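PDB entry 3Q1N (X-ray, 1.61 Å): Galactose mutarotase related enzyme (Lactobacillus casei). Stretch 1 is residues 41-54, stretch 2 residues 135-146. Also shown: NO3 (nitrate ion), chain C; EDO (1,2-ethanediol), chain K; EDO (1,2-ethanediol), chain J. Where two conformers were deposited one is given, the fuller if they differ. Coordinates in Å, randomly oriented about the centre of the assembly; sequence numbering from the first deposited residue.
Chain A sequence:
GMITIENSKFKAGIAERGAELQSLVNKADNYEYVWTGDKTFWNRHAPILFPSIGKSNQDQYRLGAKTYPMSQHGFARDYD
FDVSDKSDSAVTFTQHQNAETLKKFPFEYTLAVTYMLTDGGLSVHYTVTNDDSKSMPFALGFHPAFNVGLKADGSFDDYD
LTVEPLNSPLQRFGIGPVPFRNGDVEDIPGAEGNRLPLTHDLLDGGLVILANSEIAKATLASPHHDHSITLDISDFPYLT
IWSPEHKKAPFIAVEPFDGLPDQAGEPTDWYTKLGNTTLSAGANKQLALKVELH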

# COMPACT_ATOMS: atom_id res chain seq x y z
N PHE A 41 -6.96 -17.35 -2.94
CA PHE A 41 -5.65 -16.69 -3.11
C PHE A 41 -5.35 -15.63 -2.06
O PHE A 41 -4.24 -15.58 -1.55
CB PHE A 41 -5.59 -16.06 -4.50
CG PHE A 41 -5.77 -17.05 -5.61
CD1 PHE A 41 -4.72 -17.88 -5.96
CD2 PHE A 41 -6.97 -17.15 -6.30
CE1 PHE A 41 -4.87 -18.83 -6.99
CE2 PHE A 41 -7.13 -18.10 -7.33
CZ PHE A 41 -6.08 -18.93 -7.67
N TRP A 42 -6.32 -14.78 -1.76
CA TRP A 42 -6.11 -13.72 -0.77
C TRP A 42 -7.44 -13.11 -0.38
O TRP A 42 -8.20 -12.70 -1.24
CB TRP A 42 -5.17 -12.62 -1.33
CG TRP A 42 -4.69 -11.66 -0.33
CD1 TRP A 42 -4.16 -11.95 0.90
CD2 TRP A 42 -4.65 -10.21 -0.45
NE1 TRP A 42 -3.83 -10.79 1.55
CE2 TRP A 42 -4.11 -9.72 0.74
CE3 TRP A 42 -5.05 -9.31 -1.43
CZ2 TRP A 42 -3.94 -8.34 0.97
CZ3 TRP A 42 -4.88 -7.93 -1.19
CH2 TRP A 42 -4.34 -7.47 -0.02
N ASN A 43 -7.75 -13.06 0.90
CA ASN A 43 -9.06 -12.68 1.32
C ASN A 43 -9.26 -11.19 1.59
O ASN A 43 -10.24 -10.82 2.22
CB ASN A 43 -9.50 -13.49 2.53
CG ASN A 43 -8.61 -13.32 3.72
OD1 ASN A 43 -7.68 -12.51 3.73
ND2 ASN A 43 -8.87 -14.13 4.75
N ARG A 44 -8.32 -10.34 1.14
CA ARG A 44 -8.48 -8.89 1.29
C ARG A 44 -8.47 -8.21 -0.09
O ARG A 44 -8.43 -8.91 -1.12
CB ARG A 44 -7.40 -8.36 2.18
CG ARG A 44 -7.47 -9.03 3.55
CD ARG A 44 -6.32 -8.70 4.39
NE ARG A 44 -6.34 -9.49 5.64
CZ ARG A 44 -6.96 -9.13 6.77
NH1 ARG A 44 -7.64 -7.99 6.90
NH2 ARG A 44 -6.88 -9.95 7.83
N HIS A 45 -8.56 -6.88 -0.10
CA HIS A 45 -8.68 -6.17 -1.39
C HIS A 45 -7.59 -5.09 -1.52
O HIS A 45 -6.80 -5.09 -2.45
CB HIS A 45 -10.09 -5.51 -1.53
CG HIS A 45 -11.24 -6.39 -1.19
ND1 HIS A 45 -11.99 -7.03 -2.16
CD2 HIS A 45 -11.76 -6.76 0.01
CE1 HIS A 45 -12.95 -7.74 -1.57
NE2 HIS A 45 -12.84 -7.58 -0.26
N ALA A 46 -7.57 -4.16 -0.57
CA ALA A 46 -6.64 -3.00 -0.62
C ALA A 46 -6.47 -2.34 0.76
O ALA A 46 -6.86 -1.16 0.95
CB ALA A 46 -7.15 -1.96 -1.70
N PRO A 47 -5.91 -3.09 1.72
CA PRO A 47 -5.80 -2.51 3.05
C PRO A 47 -4.90 -1.28 3.20
O PRO A 47 -3.90 -1.10 2.45
CB PRO A 47 -5.22 -3.63 3.92
CG PRO A 47 -5.27 -4.86 3.09
CD PRO A 47 -5.43 -4.48 1.66
N ILE A 48 -5.25 -0.49 4.22
CA ILE A 48 -4.39 0.56 4.70
C ILE A 48 -3.46 -0.02 5.75
O ILE A 48 -3.90 -0.82 6.61
CB ILE A 48 -5.22 1.74 5.30
CG1 ILE A 48 -6.01 2.41 4.18
CG2 ILE A 48 -4.25 2.78 5.98
CD1 ILE A 48 -7.03 3.50 4.66
N LEU A 49 -2.19 0.38 5.69
CA LEU A 49 -1.11 -0.13 6.56
C LEU A 49 -0.65 1.03 7.44
O LEU A 49 -0.00 1.95 6.97
CB LEU A 49 0.05 -0.67 5.71
CG LEU A 49 -0.28 -1.59 4.53
CD1 LEU A 49 1.02 -1.92 3.78
CD2 LEU A 49 -0.99 -2.85 4.99
N PHE A 50 -1.01 0.99 8.72
CA PHE A 50 -0.59 2.05 9.66
C PHE A 50 -0.71 1.49 11.06
O PHE A 50 -1.64 0.79 11.34
CB PHE A 50 -1.52 3.27 9.55
CG PHE A 50 -1.29 4.34 10.62
CD1 PHE A 50 -0.37 5.36 10.39
CD2 PHE A 50 -2.00 4.33 11.83
CE1 PHE A 50 -0.14 6.35 11.32
CE2 PHE A 50 -1.79 5.35 12.78
CZ PHE A 50 -0.85 6.36 12.52
N PRO A 51 0.25 1.82 11.95
CA PRO A 51 1.45 2.63 11.82
C PRO A 51 2.71 1.84 11.44
O PRO A 51 3.82 2.35 11.57
CB PRO A 51 1.58 3.25 13.22
CG PRO A 51 1.09 2.20 14.11
CD PRO A 51 -0.02 1.48 13.36
N SER A 52 2.55 0.59 11.02
CA SER A 52 3.65 -0.25 10.55
C SER A 52 3.26 -0.86 9.19
O SER A 52 2.09 -1.14 8.95
CB SER A 52 3.89 -1.35 11.58
OG SER A 52 5.06 -2.07 11.34
N ILE A 53 4.25 -1.08 8.34
CA ILE A 53 4.12 -1.81 7.09
C ILE A 53 4.80 -3.14 7.27
O ILE A 53 5.93 -3.23 7.75
CB ILE A 53 4.77 -0.97 5.96
CG1 ILE A 53 3.93 0.28 5.67
CG2 ILE A 53 4.95 -1.84 4.67
CD1 ILE A 53 4.74 1.32 4.79
N GLY A 54 4.14 -4.22 6.89
CA GLY A 54 4.78 -5.51 6.99
C GLY A 54 4.92 -6.03 8.40
O GLY A 54 4.17 -5.64 9.29
N NO3 C . 2.21 -5.32 4.31
O1 NO3 C . 1.80 -4.92 5.57
O2 NO3 C . 3.28 -4.77 3.64
O3 NO3 C . 1.57 -6.37 3.70
C1 EDO K . -0.19 -10.91 2.45
O1 EDO K . 0.46 -11.41 3.62
C2 EDO K . -0.98 -9.68 2.84
O2 EDO K . -2.00 -10.03 3.80
C1 EDO J . 3.34 -7.33 0.34
O1 EDO J . 3.36 -6.12 1.12
C2 EDO J . 2.96 -8.55 1.15
O2 EDO J . 1.64 -8.41 1.74
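Stretch 2, residues 135-146: SMPFALGFHPAF

Near the apolar centre of the contact sits a glycine. Gly 141 lies across from Leu 49, CA to CA 4.7 Å, and a side chain there would be crowded: an ideal CB would come 3.1 Å from Ile 53 CD1 and 3.3 Å from Leu 49 CD1. The bare backbone lets Ile 53 CD1 settle 3.9 Å from Gly 141 N and 4.0 Å from Ala 139 CB. Ile 48 and Phe 142 direct their side chains to the other face of the sheet. Leu 140 starts away from stretch 1, yet its end returns, placing CD2 3.8 Å from both Ile 48 CG2 and Phe 50 CB. The Phe 50 ring continues this packing, with CE1 3.8 Å from Phe 138 CB and CZ 4.4 Å from the selenomethionine CE of Met 136.

Stretch 2 runs antiparallel to stretch 1, extended except at His 143, where psi falls to 55°, and the backbone fixes the register. Leu 49 and Gly 141 exchange two hydrogen bonds, Leu 49 N to Gly 141 O at 2.8 Å and Gly 141 N to Leu 49 O at 2.9 Å. Beyond the strand of stretch 1, single backbone hydrogen bonds continue the contact: Ala 139 N donates to Pro 51 O (2.9 Å), just past a cis peptide, and His 143 N donates to Pro 47 O (3.0 Å). Ala 145 N donates to His 45 O (3.0 Å). Between these last two hydrogen bonds, Ala 46 CA approaches His 143 O at 3.4 Å and Ala 46 CB packs 3.8 Å from Pro 144 CB.

Toward the polar edge, His 143 lies obliquely against Trp 42, ND1 to CH2 3.3 Å, while Trp 42 CZ3 meets Ala 145 CB at 3.7 Å. Both rings turn nitrogens to bound 1,2-ethanediol: His 143 NE2 donates to O2 of chain J (2.7 Å), Trp 42 NE1 to O2 of chain K (3.0 Å).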

# COMPACT_ATOMS: atom_id res chain seq x y z
N SER A 135 6.53 12.62 20.84
CA SER A 135 6.91 12.51 19.43
C SER A 135 6.46 11.17 18.89
O SER A 135 6.75 10.17 19.50
CB SER A 135 8.41 12.63 19.31
OG SER A 135 8.86 13.91 19.84
N MSE A 136 5.75 11.17 17.76
CA MSE A 136 5.10 9.95 17.21
C MSE A 136 5.76 9.49 15.92
O MSE A 136 5.71 10.16 14.90
CB MSE A 136 3.63 10.22 16.97
CG MSE A 136 2.85 8.99 16.47
SE MSE A 136 0.98 9.27 16.11
CE MSE A 136 1.16 9.82 14.29
N PRO A 137 6.36 8.30 15.96
CA PRO A 137 6.98 7.72 14.76
C PRO A 137 5.95 6.79 14.10
O PRO A 137 5.24 6.08 14.77
CB PRO A 137 8.17 6.98 15.31
CG PRO A 137 7.67 6.50 16.72
CD PRO A 137 6.61 7.48 17.17
N PHE A 138 5.90 6.82 12.76
CA PHE A 138 4.95 5.94 12.06
C PHE A 138 5.40 5.66 10.65
O PHE A 138 6.27 6.34 10.09
CB PHE A 138 3.55 6.61 11.99
CG PHE A 138 3.48 7.73 11.00
CD1 PHE A 138 3.92 9.01 11.33
CD2 PHE A 138 3.08 7.49 9.72
CE1 PHE A 138 3.99 9.99 10.39
CE2 PHE A 138 3.11 8.48 8.74
CZ PHE A 138 3.56 9.78 9.09
N ALA A 139 4.80 4.60 10.10
CA ALA A 139 4.81 4.32 8.67
C ALA A 139 3.38 4.27 8.16
O ALA A 139 2.45 3.96 8.90
CB ALA A 139 5.55 2.96 8.34
N LEU A 140 3.20 4.58 6.88
CA LEU A 140 1.86 4.52 6.26
C LEU A 140 2.00 3.93 4.87
O LEU A 140 2.84 4.38 4.08
CB LEU A 140 1.23 5.92 6.16
CG LEU A 140 -0.21 5.95 5.59
CD1 LEU A 140 -0.27 5.91 4.09
CD2 LEU A 140 -1.03 4.83 6.15
N GLY A 141 1.21 2.91 4.57
CA GLY A 141 1.19 2.34 3.22
C GLY A 141 -0.23 1.99 2.78
O GLY A 141 -1.17 1.98 3.59
N PHE A 142 -0.37 1.74 1.49
CA PHE A 142 -1.64 1.34 0.87
C PHE A 142 -1.31 0.08 0.01
O PHE A 142 -0.30 0.08 -0.71
CB PHE A 142 -2.12 2.53 0.04
CG PHE A 142 -3.35 2.28 -0.84
CD1 PHE A 142 -4.47 1.61 -0.39
CD2 PHE A 142 -3.35 2.80 -2.10
CE1 PHE A 142 -5.55 1.44 -1.22
CE2 PHE A 142 -4.42 2.64 -2.92
CZ PHE A 142 -5.52 1.96 -2.49
N HIS A 143 -2.13 -0.95 0.09
CA HIS A 143 -1.84 -2.31 -0.38
C HIS A 143 -2.89 -2.85 -1.40
O HIS A 143 -3.43 -3.93 -1.22
CB HIS A 143 -1.81 -3.19 0.91
CG HIS A 143 -1.15 -4.55 0.78
ND1 HIS A 143 -1.64 -5.55 -0.02
CD2 HIS A 143 -0.11 -5.08 1.46
CE1 HIS A 143 -0.91 -6.64 0.13
NE2 HIS A 143 0.02 -6.40 1.04
N PRO A 144 -3.15 -2.12 -2.51
CA PRO A 144 -4.19 -2.59 -3.44
C PRO A 144 -3.71 -3.74 -4.30
O PRO A 144 -2.61 -3.69 -4.82
CB PRO A 144 -4.43 -1.36 -4.32
CG PRO A 144 -3.17 -0.59 -4.26
CD PRO A 144 -2.73 -0.75 -2.84
N ALA A 145 -4.56 -4.73 -4.47
CA ALA A 145 -4.31 -5.84 -5.40
C ALA A 145 -5.19 -5.59 -6.63
O ALA A 145 -6.38 -5.34 -6.52
CB ALA A 145 -4.69 -7.14 -4.77
N PHE A 146 -4.57 -5.62 -7.79
CA PHE A 146 -5.20 -5.37 -9.07
C PHE A 146 -5.36 -6.63 -9.88
O PHE A 146 -4.43 -7.43 -10.01
CB PHE A 146 -4.36 -4.39 -9.88
CG PHE A 146 -4.28 -3.03 -9.24
CD1 PHE A 146 -5.39 -2.20 -9.22
CD2 PHE A 146 -3.13 -2.63 -8.59
CE1 PHE A 146 -5.34 -0.95 -8.63
CE2 PHE A 146 -3.07 -1.38 -7.97
CZ PHE A 146 -4.16 -0.54 -7.99